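Local coordinates for periplasmic binding protein (Sulfurospirillum deleyianum, PDB 4PAG) that probably captures a solute in the periplasm, as in iron-siderophore and vitamin B12 binding proteins, and hands it to an ABC transporter for import, at residues 4-9 / 135-140; 18-23 / 89-94; 27-32 / 94-99; 40-45 / 63-68; 81-86 / 109-114. All coordinates share one frame; numbering follows the deposited sequence. Where two conformers were deposited one is given.

Contact 1. Residues 4-9 / 135-140; sequences RTFLDV and GRVMQK
Arg4 reaches across to the C-terminal turn of helix 127-138 and holds two of its carbonyl oxygens. From CB the chain is bent: CG sits beside the backbone N (chi1 -57°), and further bends at chi2 and chi3 carry CD and NE past the side-chain amide of Gln139, with Arg4 CD 4.1 Å from Gln139 NE2. At the tip, Arg4 NH1 gives a nearly straight bond of 2.9 Å to Val137 O, which lies close to the guanidinium plane. Arg4 NH2 donates to Arg136 O at 2.8 Å, more bent at 137°, and weakly to Val137 O as well; it also donates to a water that is weakly tied to Gln139 OE1. One face of the guanidinium is stacked on the Gln139 amide, the two planes only 7° apart, while CE1 of Phe6, on strand 5-7, lies 3.9 Å above the Arg4 guanidinium plane, toward its rim. The Phe6 ring in turn takes Val137 CG2 over its face in a CH-pi contact, 4.1 Å from the ring centroid. Gln139, with positive phi, closes the helix in a Schellman motif, and its NE2 bonds to Glu18 O. Arg4 NH1 has a second acceptor in Pro17 O. A buried cation thus meets carbonyls at the negative end of a helix dipole, an environment that should favour its charge.

Contact 2. Residues 18-23 / 89-94; sequences EHITRI and KPDVII
Asp91 points its carboxylate at the backbone of 18-23, and OD2 gathers two N-H groups from different directions. Thr21 N, 2.8 Å from Asp91 OD2, comes in nearly along the C-O axis, whereas Arg22 N stands well above the carboxylate plane, 3.1 Å from the same OD2. Thr21 OG1 adds a weak third bond. In return Asp91 N donates to Arg22 O over 2.8 Å, so main chain and side chain of one residue both fasten the loop. The Ile20 and Asp91 side chains lie alongside each other, pointing opposite ways, which brings Ile20 CD1 to Asp91 CB. Ile20 crosses Val92 at about a right angle; Ile23 instead runs side by side with Val92, CG1 to CG1 at 3.8 Å, and its CD1 goes on to Ile94 CG1. Arg22 bends at chi3 (66°) and bonds weakly through NE to Lys89 O, while its NH2 donates to Ala88 O. Here the parallel strands 23-25 and 92-96 begin side by side, with helix 28-37 packed on Ile23 and Ile94 and strand 116-119 beyond Val92.

Contact 3. Residues 27-32 / 94-99; sequences APPISF and ITWDTP
Pro29 lays its ring atom CG over one face of the Trp96 indole, in a CH-pi contact 3.8 Å from the centroid of the six-membered ring and 17° off its normal. The two side chains cross at about a right angle. Thr98 CG2 covers the opposite face, 3.7 Å above the Trp96 plane and toward the rim, so the indole is sandwiched between aliphatic groups. A chi1 of -178° puts Trp96 CG anti to the backbone N, on a residue whose CB already points toward helix 28-37.

The other apolar contacts lie around it. Ala27 CB approaches Trp96 CE3 to 3.8 Å. Ile30 spreads its two branches along the strand: CG2 meets Ile94 CG2 at 3.6 Å and lies equally near Ile94 O, while CD1 reaches the backbone around Thr95 O and Trp96 CA. The start of helix 28-37 thereby packs on the end of the middle strand of the parallel sheet.

Polar links run within the helix start or to outside partners. Ala27, the N-cap residue, accepts at its O from Ile30 N and Ser31 N. Between 27-32 and 94-99 the join is van der Waals and CH-pi contact without a hydrogen bond, and the one polar atom of the buried indole, NE1, is satisfied by Asp122 OD1.

Contact 4. Residues 40-45 / 63-68; sequences TPLIGV and KHFMEL
His64 and Phe65 set helix 63-66 against 40-45, the loop that follows helix 28-37, in the N-terminal part of this Peripla_BP_2 family binding protein. The His64 imidazole brings NE2 to 3.6 Å from Thr40 O and 4.0 Å from Leu42 O, near neighbours without a hydrogen bond. Next in sequence, the Phe65 ring is met by two aliphatic side chains. Leu42 CD1 lies in the ring plane at the edge, 3.9 Å from Phe65 CD1. Val45 CG1 comes to Phe65 CE1 at 3.5 Å, and Tyr35 of helix 28-37 joins the ring edge-to-face. After the helix, Leu68 turns back toward the loop and splits its branches: CD1 touches both Leu42 CB and Val45 CG1, while its CB packs on Gly44 CA. Gln49 NE2 donates to both Phe65 O and Leu68 O, tying down the chain on which these side chains are carried. The other branch, Leu68 CD2, rests 3.4 Å from the carbonyl oxygen Leu42 O.

Contact 5. Residues 81-86 / 109-114; sequences NLEAIL and LARISI
Ile112 drives CD1 against the first turn of helix 82-88, 3.3 Å from Leu82 O and 3.6 Å from Leu82 CB. Ile112 CG1 also touches one methyl of that leucine, Leu82 CD2. The second branch, Leu82 CD1, lies over one face of the Arg111 guanidinium, 3.4 Å from Arg111 NH1 and displaced toward the rim; the two side chains cross at about a right angle. Arg111 gets there as an extended arm from CG to NE, leaving the helix with CG anti to the backbone N (chi1 -180°). One turn on from Leu82, Leu86 brings CD1 to 3.5 Å from Ile112 O at the end of helix 99-112, and more loosely to Ile114 CG1.

Behind these contacts, Asn81 caps helix 82-88: its OD1 accepts from Ala84 N at 3.2 Å, with the donor well above the amide carbonyl plane. Ser113, with positive phi, ends the other helix, and Ile114 after it points toward 81-86. The two helices precede and follow strand 92-96 in the chain, and both reach its Ile93, through Ile85 and Leu109.

Glu83 OE2 stays 4.4 Å from Arg111 NH2, beyond a salt bridge, so the charges may attract weakly while apolar side chains make the actual join between the two helices.

Contacts 2 and 3 share strand 92-96, the middle strand of the parallel sheet 23-25, 92-96, 116-119: contact 2 at its start, contact 3 at its end, with Ile94 in common and centres about 15 Å apart. Along the chain these two interleave. The helices of contact 5 come before and after that strand and pack on Ile93. Contact 4, which closes before contact 5 opens, is joined to contact 2 by backbone bonds from Ile23 to Pro41 and Ile43, their centres about 14 Å apart. Contact 1 spans the longest sequence interval, enclosing the other four, and touches contact 2, centres about 10 Å apart. All five lie in the N-terminal part of the chain; none of their residues lines the histidine pocket.

Contact 1. Residues 4-9 / 135-140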
# COMPACT_ATOMS: atom_id res chain seq x y z
N ARG A 4 -2.17 -26.06 13.29
CA ARG A 4 -1.03 -25.60 12.52
C ARG A 4 -1.06 -26.03 11.05
O ARG A 4 -0.03 -25.99 10.38
CB ARG A 4 0.26 -26.08 13.19
CG ARG A 4 0.41 -25.64 14.64
CD ARG A 4 0.27 -24.12 14.80
NE ARG A 4 1.34 -23.40 14.12
CZ ARG A 4 1.28 -22.13 13.69
NH1 ARG A 4 2.35 -21.60 13.10
NH2 ARG A 4 0.18 -21.39 13.83
N THR A 5 -2.25 -26.39 10.56
CA THR A 5 -2.42 -26.81 9.18
C THR A 5 -2.95 -25.65 8.35
O THR A 5 -3.95 -25.04 8.70
CB THR A 5 -3.40 -27.99 9.05
OG1 THR A 5 -2.89 -29.09 9.81
CG2 THR A 5 -3.56 -28.42 7.60
N PHE A 6 -2.26 -25.37 7.25
CA PHE A 6 -2.64 -24.28 6.34
C PHE A 6 -2.56 -24.76 4.90
O PHE A 6 -1.76 -25.65 4.59
CB PHE A 6 -1.70 -23.08 6.54
CG PHE A 6 -1.77 -22.48 7.90
CD1 PHE A 6 -0.96 -22.95 8.93
CD2 PHE A 6 -2.68 -21.46 8.18
CE1 PHE A 6 -1.03 -22.40 10.20
CE2 PHE A 6 -2.76 -20.92 9.45
CZ PHE A 6 -1.93 -21.39 10.46
N LEU A 7 -3.38 -24.18 4.03
CA LEU A 7 -3.28 -24.48 2.60
C LEU A 7 -2.19 -23.60 2.00
O LEU A 7 -2.23 -22.40 2.14
CB LEU A 7 -4.62 -24.23 1.90
CG LEU A 7 -5.80 -25.09 2.36
CD1 LEU A 7 -7.06 -24.70 1.61
CD2 LEU A 7 -5.51 -26.57 2.19
N ASP A 8 -1.22 -24.23 1.34
CA ASP A 8 -0.06 -23.53 0.80
C ASP A 8 -0.35 -22.92 -0.58
O ASP A 8 -1.50 -22.87 -1.00
CB ASP A 8 1.16 -24.47 0.78
CG ASP A 8 1.20 -25.42 -0.42
OD1 ASP A 8 0.20 -25.54 -1.17
OD2 ASP A 8 2.26 -26.04 -0.60
N VAL A 9 0.69 -22.45 -1.26
CA VAL A 9 0.53 -21.77 -2.56
C VAL A 9 -0.03 -22.66 -3.67
O VAL A 9 -0.59 -22.16 -4.64
CB VAL A 9 1.85 -21.13 -3.05
CG1 VAL A 9 2.23 -19.97 -2.14
CG2 VAL A 9 2.98 -22.15 -3.12
N GLY A 135 -2.10 -13.49 11.88
CA GLY A 135 -2.07 -13.69 13.33
C GLY A 135 -2.05 -15.16 13.73
O GLY A 135 -1.31 -15.54 14.64
N ARG A 136 -2.87 -15.97 13.08
CA ARG A 136 -2.90 -17.42 13.35
C ARG A 136 -1.57 -18.05 12.93
O ARG A 136 -0.99 -18.82 13.69
CB ARG A 136 -4.06 -18.10 12.63
CG ARG A 136 -5.44 -17.73 13.17
CD ARG A 136 -6.58 -18.28 12.32
NE ARG A 136 -7.69 -17.33 12.26
CZ ARG A 136 -8.14 -16.77 11.15
NH1 ARG A 136 -7.62 -17.08 9.97
NH2 ARG A 136 -9.15 -15.91 11.21
N VAL A 137 -1.10 -17.71 11.74
CA VAL A 137 0.20 -18.20 11.24
C VAL A 137 1.34 -17.90 12.22
O VAL A 137 2.07 -18.80 12.63
CB VAL A 137 0.53 -17.62 9.85
CG1 VAL A 137 1.94 -18.00 9.42
CG2 VAL A 137 -0.47 -18.10 8.81
N MSE A 138 1.44 -16.64 12.63
CA MSE A 138 2.53 -16.17 13.46
C MSE A 138 2.32 -16.36 14.96
O MSE A 138 3.20 -16.06 15.73
CB MSE A 138 2.71 -14.66 13.16
CG MSE A 138 3.16 -14.38 11.72
SE MSE A 138 3.27 -12.44 11.34
CE MSE A 138 4.77 -12.09 12.58
N GLN A 139 1.15 -16.86 15.37
CA GLN A 139 0.77 -16.93 16.79
C GLN A 139 0.84 -15.55 17.45
O GLN A 139 1.35 -15.42 18.57
CB GLN A 139 1.63 -17.93 17.55
CG GLN A 139 1.65 -19.34 16.98
CD GLN A 139 0.54 -20.21 17.51
OE1 GLN A 139 -0.59 -19.76 17.66
NE2 GLN A 139 0.86 -21.47 17.81
N LYS A 140 0.35 -14.54 16.74
CA LYS A 140 0.26 -13.17 17.22
C LYS A 140 -1.19 -12.71 17.05
O LYS A 140 -1.49 -11.65 16.47
CB LYS A 140 1.20 -12.27 16.40
CG LYS A 140 2.69 -12.55 16.61
CD LYS A 140 3.18 -12.24 18.02
CE LYS A 140 2.87 -10.80 18.41
NZ LYS A 140 3.62 -10.37 19.61
O HOH W 1 -1.98 -21.92 15.46

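Contact 2. Residues 18-23 / 89-94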
# COMPACT_ATOMS: atom_id res chain seq x y z
N GLU A 18 4.92 -25.09 15.49
CA GLU A 18 4.12 -24.45 16.52
C GLU A 18 4.48 -22.97 16.63
O GLU A 18 3.60 -22.10 16.64
CB GLU A 18 4.33 -25.14 17.87
CG GLU A 18 3.39 -24.70 18.98
CD GLU A 18 1.92 -24.95 18.67
OE1 GLU A 18 1.60 -25.94 17.98
OE2 GLU A 18 1.08 -24.15 19.13
N HIS A 19 5.79 -22.69 16.68
CA HIS A 19 6.27 -21.31 16.79
C HIS A 19 7.10 -20.89 15.59
O HIS A 19 8.13 -21.49 15.28
CB HIS A 19 7.09 -21.15 18.07
CG HIS A 19 6.28 -21.38 19.31
ND1 HIS A 19 6.44 -22.49 20.11
CD2 HIS A 19 5.30 -20.64 19.88
CE1 HIS A 19 5.59 -22.42 21.12
NE2 HIS A 19 4.89 -21.31 21.01
N ILE A 20 6.63 -19.86 14.90
CA ILE A 20 7.36 -19.27 13.78
C ILE A 20 8.32 -18.23 14.36
O ILE A 20 7.88 -17.21 14.89
CB ILE A 20 6.40 -18.57 12.80
CG1 ILE A 20 5.29 -19.53 12.33
CG2 ILE A 20 7.16 -17.99 11.61
CD1 ILE A 20 5.78 -20.74 11.56
N THR A 21 9.61 -18.51 14.29
CA THR A 21 10.62 -17.57 14.78
C THR A 21 11.39 -16.89 13.64
O THR A 21 12.11 -15.93 13.87
CB THR A 21 11.64 -18.29 15.68
OG1 THR A 21 12.34 -19.26 14.90
CG2 THR A 21 10.93 -18.99 16.85
N ARG A 22 11.22 -17.39 12.41
CA ARG A 22 11.86 -16.81 11.22
C ARG A 22 10.84 -16.78 10.09
O ARG A 22 10.26 -17.81 9.75
CB ARG A 22 13.08 -17.65 10.80
CG ARG A 22 14.12 -17.86 11.90
CD ARG A 22 15.31 -18.68 11.42
NE ARG A 22 16.09 -17.97 10.40
CZ ARG A 22 16.99 -17.00 10.65
NH1 ARG A 22 17.26 -16.61 11.89
NH2 ARG A 22 17.64 -16.43 9.64
N ILE A 23 10.61 -15.61 9.51
CA ILE A 23 9.60 -15.47 8.46
C ILE A 23 10.12 -14.52 7.39
O ILE A 23 10.97 -13.68 7.65
CB ILE A 23 8.25 -14.97 9.05
CG1 ILE A 23 7.10 -15.13 8.05
CG2 ILE A 23 8.34 -13.51 9.50
CD1 ILE A 23 5.73 -15.01 8.69
N LYS A 89 16.82 -19.68 6.03
CA LYS A 89 15.95 -20.65 6.71
C LYS A 89 14.73 -20.02 7.38
O LYS A 89 14.55 -20.14 8.59
CB LYS A 89 16.75 -21.45 7.77
CG LYS A 89 17.99 -22.17 7.25
CD LYS A 89 17.66 -23.54 6.68
CE LYS A 89 18.92 -24.28 6.23
NZ LYS A 89 19.84 -24.58 7.36
N PRO A 90 13.89 -19.33 6.60
CA PRO A 90 12.63 -18.92 7.21
C PRO A 90 11.76 -20.16 7.46
O PRO A 90 11.80 -21.09 6.65
CB PRO A 90 12.00 -18.02 6.15
CG PRO A 90 12.53 -18.54 4.86
CD PRO A 90 13.92 -19.06 5.15
N ASP A 91 11.01 -20.18 8.56
CA ASP A 91 10.06 -21.27 8.82
C ASP A 91 8.94 -21.29 7.77
O ASP A 91 8.41 -22.35 7.43
CB ASP A 91 9.43 -21.14 10.21
CG ASP A 91 10.47 -21.17 11.33
OD1 ASP A 91 11.41 -21.98 11.24
OD2 ASP A 91 10.34 -20.39 12.30
N VAL A 92 8.58 -20.12 7.28
CA VAL A 92 7.54 -20.00 6.27
C VAL A 92 7.77 -18.72 5.45
O VAL A 92 8.38 -17.77 5.94
CB VAL A 92 6.13 -20.01 6.92
CG1 VAL A 92 5.90 -18.76 7.76
CG2 VAL A 92 5.04 -20.18 5.88
N ILE A 93 7.32 -18.74 4.20
CA ILE A 93 7.34 -17.57 3.33
C ILE A 93 5.89 -17.19 3.04
O ILE A 93 5.07 -18.04 2.73
CB ILE A 93 8.07 -17.87 1.99
CG1 ILE A 93 9.54 -18.21 2.26
CG2 ILE A 93 7.96 -16.68 1.04
CD1 ILE A 93 10.28 -18.70 1.04
N ILE A 94 5.58 -15.91 3.19
CA ILE A 94 4.26 -15.40 2.89
C ILE A 94 4.36 -14.63 1.58
O ILE A 94 5.19 -13.73 1.45
CB ILE A 94 3.75 -14.45 3.99
CG1 ILE A 94 3.85 -15.10 5.39
CG2 ILE A 94 2.33 -14.02 3.70
CD1 ILE A 94 3.02 -16.35 5.57

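Contact 3. Residues 27-32 / 94-99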
# COMPACT_ATOMS: atom_id res chain seq x y z
N ALA A 27 7.30 -9.70 -0.88
CA ALA A 27 7.29 -8.37 -1.47
C ALA A 27 6.92 -7.33 -0.41
O ALA A 27 6.38 -7.68 0.63
CB ALA A 27 6.30 -8.33 -2.62
N PRO A 28 7.19 -6.04 -0.68
CA PRO A 28 6.94 -5.03 0.35
C PRO A 28 5.52 -4.99 0.94
O PRO A 28 5.38 -4.78 2.14
CB PRO A 28 7.31 -3.72 -0.36
CG PRO A 28 8.35 -4.12 -1.34
CD PRO A 28 7.88 -5.46 -1.85
N PRO A 29 4.46 -5.20 0.12
CA PRO A 29 3.13 -5.24 0.75
C PRO A 29 3.06 -6.24 1.91
O PRO A 29 2.40 -5.98 2.93
CB PRO A 29 2.21 -5.70 -0.39
CG PRO A 29 2.94 -5.37 -1.64
CD PRO A 29 4.40 -5.50 -1.32
N ILE A 30 3.75 -7.36 1.75
CA ILE A 30 3.74 -8.43 2.75
C ILE A 30 4.69 -8.13 3.91
O ILE A 30 4.32 -8.25 5.08
CB ILE A 30 4.14 -9.79 2.15
CG1 ILE A 30 3.37 -10.08 0.86
CG2 ILE A 30 3.94 -10.89 3.18
CD1 ILE A 30 1.86 -10.10 1.00
N SER A 31 5.93 -7.77 3.58
CA SER A 31 6.91 -7.41 4.58
C SER A 31 6.43 -6.26 5.48
O SER A 31 6.59 -6.33 6.69
CB SER A 31 8.25 -7.08 3.92
OG SER A 31 8.72 -8.23 3.23
N PHE A 32 5.83 -5.22 4.89
CA PHE A 32 5.32 -4.09 5.68
C PHE A 32 4.23 -4.54 6.66
O PHE A 32 4.18 -4.08 7.79
CB PHE A 32 4.76 -2.98 4.77
CG PHE A 32 5.81 -2.19 4.01
CD1 PHE A 32 7.15 -2.57 3.98
CD2 PHE A 32 5.42 -1.07 3.28
CE1 PHE A 32 8.08 -1.82 3.26
CE2 PHE A 32 6.35 -0.32 2.56
CZ PHE A 32 7.68 -0.70 2.55
N ILE A 94 5.58 -15.91 3.19
CA ILE A 94 4.26 -15.40 2.89
C ILE A 94 4.36 -14.63 1.58
O ILE A 94 5.19 -13.73 1.45
CB ILE A 94 3.75 -14.45 3.99
CG1 ILE A 94 3.85 -15.10 5.39
CG2 ILE A 94 2.33 -14.02 3.70
CD1 ILE A 94 3.02 -16.35 5.57
N THR A 95 3.53 -14.99 0.60
CA THR A 95 3.57 -14.35 -0.71
C THR A 95 2.33 -13.54 -1.04
O THR A 95 1.28 -13.66 -0.40
CB THR A 95 3.83 -15.37 -1.84
OG1 THR A 95 2.64 -16.11 -2.12
CG2 THR A 95 4.94 -16.32 -1.47
N TRP A 96 2.48 -12.71 -2.07
CA TRP A 96 1.42 -11.85 -2.58
C TRP A 96 0.63 -12.61 -3.66
O TRP A 96 1.17 -12.96 -4.70
CB TRP A 96 2.10 -10.59 -3.13
CG TRP A 96 1.25 -9.50 -3.68
CD1 TRP A 96 -0.11 -9.43 -3.71
CD2 TRP A 96 1.74 -8.29 -4.25
NE1 TRP A 96 -0.50 -8.24 -4.30
CE2 TRP A 96 0.62 -7.53 -4.64
CE3 TRP A 96 3.02 -7.78 -4.50
CZ2 TRP A 96 0.74 -6.28 -5.25
CZ3 TRP A 96 3.14 -6.54 -5.11
CH2 TRP A 96 2.00 -5.81 -5.48
N ASP A 97 -0.64 -12.90 -3.37
CA ASP A 97 -1.51 -13.66 -4.28
C ASP A 97 -2.15 -12.72 -5.29
O ASP A 97 -3.25 -12.20 -5.05
CB ASP A 97 -2.60 -14.39 -3.47
CG ASP A 97 -3.55 -15.20 -4.34
OD1 ASP A 97 -3.37 -15.26 -5.58
OD2 ASP A 97 -4.49 -15.80 -3.77
N THR A 98 -1.48 -12.50 -6.41
CA THR A 98 -2.02 -11.63 -7.47
C THR A 98 -1.60 -12.22 -8.83
O THR A 98 -0.48 -12.73 -8.97
CB THR A 98 -1.57 -10.16 -7.27
OG1 THR A 98 -2.31 -9.28 -8.12
CG2 THR A 98 -0.07 -9.99 -7.51
N PRO A 99 -2.52 -12.20 -9.83
CA PRO A 99 -2.30 -12.98 -11.06
C PRO A 99 -1.04 -12.65 -11.84
O PRO A 99 -0.43 -13.55 -12.38
CB PRO A 99 -3.55 -12.70 -11.91
CG PRO A 99 -4.45 -11.85 -11.10
CD PRO A 99 -3.90 -11.69 -9.72

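Contact 4. Residues 40-45 / 63-68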
# COMPACT_ATOMS: atom_id res chain seq x y z
N THR A 40 9.97 -8.97 14.92
CA THR A 40 10.97 -9.86 15.50
C THR A 40 11.39 -11.00 14.56
O THR A 40 12.58 -11.18 14.32
CB THR A 40 10.51 -10.41 16.87
OG1 THR A 40 10.09 -9.32 17.69
CG2 THR A 40 11.63 -11.14 17.56
N PRO A 41 10.43 -11.75 14.00
CA PRO A 41 10.87 -12.90 13.18
C PRO A 41 11.29 -12.60 11.72
O PRO A 41 11.70 -13.53 11.03
CB PRO A 41 9.66 -13.82 13.21
CG PRO A 41 8.50 -12.91 13.35
CD PRO A 41 8.96 -11.66 14.07
N LEU A 42 11.19 -11.36 11.26
CA LEU A 42 11.57 -11.06 9.87
C LEU A 42 13.06 -11.29 9.61
O LEU A 42 13.89 -10.75 10.32
CB LEU A 42 11.25 -9.61 9.51
CG LEU A 42 9.83 -9.30 9.05
CD1 LEU A 42 9.66 -7.79 9.00
CD2 LEU A 42 9.55 -9.93 7.69
N ILE A 43 13.37 -12.08 8.59
CA ILE A 43 14.77 -12.38 8.25
C ILE A 43 15.41 -11.32 7.36
O ILE A 43 16.64 -11.28 7.23
CB ILE A 43 14.90 -13.74 7.52
CG1 ILE A 43 14.17 -13.72 6.17
CG2 ILE A 43 14.35 -14.86 8.40
CD1 ILE A 43 14.65 -14.78 5.20
N GLY A 44 14.58 -10.48 6.74
CA GLY A 44 15.04 -9.52 5.76
C GLY A 44 13.90 -8.71 5.18
O GLY A 44 12.72 -9.00 5.42
N VAL A 45 14.26 -7.67 4.42
CA VAL A 45 13.30 -6.86 3.69
C VAL A 45 13.49 -7.12 2.18
O VAL A 45 14.44 -7.81 1.78
CB VAL A 45 13.44 -5.35 4.02
CG1 VAL A 45 13.05 -5.09 5.47
CG2 VAL A 45 14.84 -4.83 3.75
N LYS A 63 14.63 -0.09 15.19
CA LYS A 63 16.01 -0.20 14.74
C LYS A 63 16.27 -1.58 14.12
O LYS A 63 16.96 -1.68 13.11
CB LYS A 63 16.98 0.07 15.89
CG LYS A 63 18.39 0.39 15.43
CD LYS A 63 19.02 1.47 16.30
CE LYS A 63 20.51 1.63 16.02
NZ LYS A 63 21.28 0.43 16.46
N HIS A 64 15.71 -2.63 14.72
CA HIS A 64 15.85 -4.00 14.18
C HIS A 64 15.43 -4.05 12.72
O HIS A 64 16.18 -4.54 11.88
CB HIS A 64 15.04 -5.02 14.98
CG HIS A 64 14.99 -6.39 14.36
ND1 HIS A 64 16.08 -7.24 14.35
CD2 HIS A 64 14.00 -7.05 13.72
CE1 HIS A 64 15.76 -8.36 13.73
NE2 HIS A 64 14.50 -8.27 13.34
N PHE A 65 14.23 -3.53 12.42
CA PHE A 65 13.72 -3.55 11.06
C PHE A 65 14.61 -2.75 10.12
O PHE A 65 14.88 -3.20 9.01
CB PHE A 65 12.28 -3.02 11.01
CG PHE A 65 11.68 -3.01 9.62
CD1 PHE A 65 11.13 -4.17 9.07
CD2 PHE A 65 11.66 -1.85 8.87
CE1 PHE A 65 10.57 -4.16 7.81
CE2 PHE A 65 11.10 -1.84 7.60
CZ PHE A 65 10.55 -2.99 7.07
N MSE A 66 15.08 -1.58 10.57
CA MSE A 66 15.90 -0.70 9.73
C MSE A 66 17.25 -1.29 9.41
O MSE A 66 17.87 -0.89 8.44
CB MSE A 66 16.16 0.66 10.38
CG MSE A 66 14.90 1.48 10.58
SE MSE A 66 14.01 1.94 8.89
CE MSE A 66 15.42 3.14 8.20
N GLU A 67 17.70 -2.25 10.22
CA GLU A 67 19.02 -2.87 10.01
C GLU A 67 18.97 -4.23 9.29
O GLU A 67 20.00 -4.84 9.06
CB GLU A 67 19.75 -3.01 11.35
CG GLU A 67 20.11 -1.66 11.97
CD GLU A 67 20.62 -1.75 13.39
OE1 GLU A 67 20.35 -2.77 14.07
OE2 GLU A 67 21.27 -0.79 13.84
N LEU A 68 17.77 -4.70 8.92
CA LEU A 68 17.65 -5.98 8.22
C LEU A 68 18.27 -5.92 6.84
O LEU A 68 18.25 -4.87 6.19
CB LEU A 68 16.17 -6.38 8.06
CG LEU A 68 15.40 -6.76 9.31
CD1 LEU A 68 13.92 -6.91 8.97
CD2 LEU A 68 15.95 -8.04 9.92

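Contact 5. Residues 81-86 / 109-114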
# COMPACT_ATOMS: atom_id res chain seq x y z
N ASN A 81 16.49 -12.92 -4.11
CA ASN A 81 17.78 -13.57 -3.87
C ASN A 81 17.53 -14.98 -3.32
O ASN A 81 17.54 -15.20 -2.11
CB ASN A 81 18.61 -12.75 -2.88
CG ASN A 81 20.04 -13.23 -2.77
OD1 ASN A 81 20.38 -14.36 -3.13
ND2 ASN A 81 20.91 -12.36 -2.26
N LEU A 82 17.30 -15.92 -4.23
CA LEU A 82 16.88 -17.28 -3.87
C LEU A 82 17.88 -18.01 -2.96
O LEU A 82 17.49 -18.65 -1.98
CB LEU A 82 16.59 -18.10 -5.13
CG LEU A 82 15.42 -17.58 -6.00
CD1 LEU A 82 15.17 -18.45 -7.23
CD2 LEU A 82 14.14 -17.48 -5.19
N GLU A 83 19.17 -17.87 -3.26
CA GLU A 83 20.22 -18.52 -2.47
C GLU A 83 20.21 -18.00 -1.03
O GLU A 83 20.32 -18.77 -0.09
CB GLU A 83 21.61 -18.31 -3.09
CG GLU A 83 21.79 -18.88 -4.50
CD GLU A 83 21.40 -17.90 -5.62
OE1 GLU A 83 20.61 -16.96 -5.38
OE2 GLU A 83 21.89 -18.10 -6.75
N ALA A 84 20.09 -16.68 -0.89
CA ALA A 84 20.09 -16.04 0.43
C ALA A 84 18.83 -16.37 1.23
O ALA A 84 18.89 -16.65 2.43
CB ALA A 84 20.22 -14.53 0.27
N ILE A 85 17.68 -16.35 0.56
CA ILE A 85 16.43 -16.74 1.20
C ILE A 85 16.56 -18.17 1.71
O ILE A 85 16.31 -18.44 2.89
CB ILE A 85 15.24 -16.62 0.24
CG1 ILE A 85 14.98 -15.14 -0.07
CG2 ILE A 85 13.99 -17.23 0.85
CD1 ILE A 85 14.15 -14.91 -1.32
N LEU A 86 17.00 -19.08 0.84
CA LEU A 86 17.15 -20.48 1.24
C LEU A 86 18.12 -20.60 2.42
O LEU A 86 17.85 -21.32 3.38
CB LEU A 86 17.64 -21.33 0.06
CG LEU A 86 17.82 -22.83 0.29
CD1 LEU A 86 16.58 -23.48 0.90
CD2 LEU A 86 18.19 -23.51 -1.03
N LEU A 109 9.45 -20.73 -5.81
CA LEU A 109 9.21 -21.37 -4.52
C LEU A 109 9.43 -22.87 -4.58
O LEU A 109 9.91 -23.46 -3.62
CB LEU A 109 7.78 -21.09 -4.03
CG LEU A 109 7.45 -19.69 -3.51
CD1 LEU A 109 5.96 -19.65 -3.22
CD2 LEU A 109 8.26 -19.30 -2.28
N ALA A 110 9.09 -23.49 -5.71
CA ALA A 110 9.33 -24.92 -5.92
C ALA A 110 10.83 -25.22 -5.82
O ALA A 110 11.25 -26.18 -5.19
CB ALA A 110 8.79 -25.37 -7.27
N ARG A 111 11.62 -24.36 -6.45
CA ARG A 111 13.07 -24.47 -6.42
C ARG A 111 13.63 -24.34 -5.00
O ARG A 111 14.52 -25.10 -4.62
CB ARG A 111 13.65 -23.38 -7.32
CG ARG A 111 15.15 -23.35 -7.41
CD ARG A 111 15.52 -22.27 -8.40
NE ARG A 111 16.90 -21.86 -8.25
CZ ARG A 111 17.45 -20.83 -8.90
NH1 ARG A 111 16.72 -20.12 -9.75
NH2 ARG A 111 18.72 -20.53 -8.69
N ILE A 112 13.08 -23.40 -4.24
CA ILE A 112 13.50 -23.12 -2.86
C ILE A 112 13.12 -24.23 -1.89
O ILE A 112 13.89 -24.55 -0.99
CB ILE A 112 12.91 -21.78 -2.37
CG1 ILE A 112 13.55 -20.60 -3.11
CG2 ILE A 112 13.09 -21.60 -0.86
CD1 ILE A 112 15.06 -20.56 -3.03
N SER A 113 11.92 -24.78 -2.05
CA SER A 113 11.43 -25.87 -1.19
C SER A 113 11.33 -25.45 0.30
O SER A 113 11.75 -26.19 1.19
CB SER A 113 12.30 -27.13 -1.38
OG SER A 113 12.06 -28.11 -0.39
N ILE A 114 10.79 -24.26 0.53
CA ILE A 114 10.41 -23.78 1.87
C ILE A 114 8.88 -23.66 1.86
O ILE A 114 8.33 -23.23 0.86
CB ILE A 114 11.03 -22.40 2.18
CG1 ILE A 114 12.56 -22.47 2.25
CG2 ILE A 114 10.46 -21.81 3.48
CD1 ILE A 114 13.10 -22.98 3.57